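Local coordinates for A1 protein (Enterobacteria phage Qbeta, PDB 3RLC), which is the minor capsid protein of the phage, made by read-through of the coat-protein stop codon, and carries a read-through domain that probably serves infection of the host, at the interface of chains A and B. Residues are numbered along the deposited sequence; one frame, centred on the assembly and turned at random. Chains: chain A/B, A1 protein.

The interface of chains A and B. Residues chain A 19, 163, 165-168; chain B 73-75, 77, 93, 97.
A glycine-rich loop of chain A, residues 163 to 168, lies against the loop of chain B that follows strand 71-72, while the N-terminal segment of chain A flanks it at A:Ile19. B:Arg77, B:Gly93 and B:Ile97 in strand 96-98 complete the chain B side. Two main-chain hydrogen bonds join the loops, both made by B:Lys75. B:Lys75 N donates to the carbonyl O of A:Pro163 at 2.9 Å, arriving from above the carbonyl plane, 49° out of it, whereas B:Lys75 O accepts from A:Gly166 N at 3.0 Å, nearly along the C=O axis (161°). Both are clearly bent at the hydrogen. The residue is thus held through its backbone, and its side chain, bent at chi2 and chi3, takes little part.

B:Thr74 fills the middle of the patch. With chi1 at 58° its hydroxyl OG1 stands between backbone N and carbonyl carbon, beside CA of A:Gly166, and the methyl CG2 of B:Thr74, anti to the carbonyl carbon, points toward the N of A:Gly167, 3.6 Å from it. A:Gly166 and A:Gly167, both with positive phi, present bare backbone to this side chain. CD1 of A:Ile19 comes to 3.7 Å from CG2 of B:Thr74, the isoleucine meeting the threonine at a slant; its chain runs antiparallel alongside that of B:Asn73, with CG1 of A:Ile19 beside the amide tip. A:Pro163 adds its ring CB, packed on the backbone around B:Asn73 O.

At the other end, B:Arg77, its CG anti to the backbone N and its chain bent at chi2 and chi3, reaches across to A:Ser165. NE of B:Arg77 lies 3.4 Å from CB of A:Ser165, a packing contact rather than a hydrogen bond. The structure alone does not show whether this two-fold pairing occurs in the virion. The guanidinium nitrogen NH2 of B:Arg77 ends 3.7 Å from the methyl CB of A:Ala168.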
# COMPACT_ATOMS: atom_id res chain seq x y z
N ILE A 19 12.02 -5.35 1.22
CA ILE A 19 11.73 -4.95 -0.16
C ILE A 19 12.57 -3.75 -0.56
O ILE A 19 12.59 -2.75 0.14
CB ILE A 19 10.24 -4.63 -0.33
CG1 ILE A 19 9.43 -5.93 -0.33
CG2 ILE A 19 10.01 -3.83 -1.60
CD1 ILE A 19 8.08 -5.83 0.35
N PRO A 163 7.12 -6.11 4.48
CA PRO A 163 6.26 -6.92 3.58
C PRO A 163 4.84 -7.26 4.08
O PRO A 163 3.98 -7.65 3.28
CB PRO A 163 7.08 -8.20 3.37
CG PRO A 163 7.91 -8.30 4.59
CD PRO A 163 8.29 -6.89 4.94
N SER A 165 1.04 -7.25 4.82
CA SER A 165 -0.18 -6.70 4.21
C SER A 165 0.01 -6.21 2.78
O SER A 165 -0.46 -5.12 2.41
CB SER A 165 -0.80 -5.59 5.10
OG SER A 165 -1.00 -6.03 6.45
N GLY A 166 0.69 -7.01 1.97
CA GLY A 166 0.96 -6.65 0.57
C GLY A 166 1.61 -5.28 0.42
O GLY A 166 1.32 -4.54 -0.52
N GLY A 167 2.50 -4.95 1.36
CA GLY A 167 3.13 -3.63 1.45
C GLY A 167 2.21 -2.49 1.90
O GLY A 167 2.54 -1.31 1.63
N ALA A 168 1.08 -2.81 2.55
CA ALA A 168 0.12 -1.80 3.06
C ALA A 168 0.63 -1.04 4.30
O ALA A 168 1.19 -1.63 5.23
CB ALA A 168 -1.25 -2.40 3.34
N ASN B 73 7.00 -10.55 -3.27
CA ASN B 73 7.38 -11.01 -1.93
C ASN B 73 6.78 -10.22 -0.76
O ASN B 73 7.36 -10.19 0.34
CB ASN B 73 8.91 -11.16 -1.83
CG ASN B 73 9.63 -9.84 -1.95
OD1 ASN B 73 9.28 -9.00 -2.80
ND2 ASN B 73 10.62 -9.62 -1.09
N THR B 74 5.62 -9.59 -0.99
CA THR B 74 4.83 -9.04 0.12
C THR B 74 3.97 -10.18 0.68
O THR B 74 3.50 -11.01 -0.09
CB THR B 74 3.92 -7.88 -0.33
OG1 THR B 74 3.05 -8.32 -1.38
CG2 THR B 74 4.71 -6.71 -0.85
N LYS B 75 3.78 -10.26 1.99
CA LYS B 75 2.90 -11.29 2.56
C LYS B 75 1.45 -11.09 2.09
O LYS B 75 1.04 -9.96 1.84
CB LYS B 75 2.97 -11.30 4.09
CG LYS B 75 4.33 -11.72 4.67
CD LYS B 75 4.17 -12.55 5.97
CE LYS B 75 3.68 -11.72 7.19
NZ LYS B 75 3.64 -12.53 8.47
N ARG B 77 -2.61 -10.83 2.71
CA ARG B 77 -3.40 -10.44 3.86
C ARG B 77 -3.90 -11.68 4.60
O ARG B 77 -3.83 -11.74 5.83
CB ARG B 77 -4.55 -9.53 3.45
CG ARG B 77 -5.19 -8.83 4.61
CD ARG B 77 -4.25 -7.86 5.32
NE ARG B 77 -3.98 -6.62 4.56
CZ ARG B 77 -4.59 -5.44 4.76
NH1 ARG B 77 -5.53 -5.30 5.70
NH2 ARG B 77 -4.25 -4.38 4.02
N GLY B 93 2.03 -7.08 -4.61
CA GLY B 93 1.92 -5.81 -3.91
C GLY B 93 1.67 -4.74 -4.96
O GLY B 93 0.89 -4.97 -5.89
N ILE B 97 -3.73 -7.26 -3.95
CA ILE B 97 -4.03 -7.74 -2.61
C ILE B 97 -5.11 -8.82 -2.70
O ILE B 97 -6.09 -8.66 -3.42
CB ILE B 97 -4.45 -6.56 -1.69
CG1 ILE B 97 -4.56 -7.00 -0.23
CG2 ILE B 97 -5.79 -5.96 -2.13
CD1 ILE B 97 -3.24 -7.44 0.38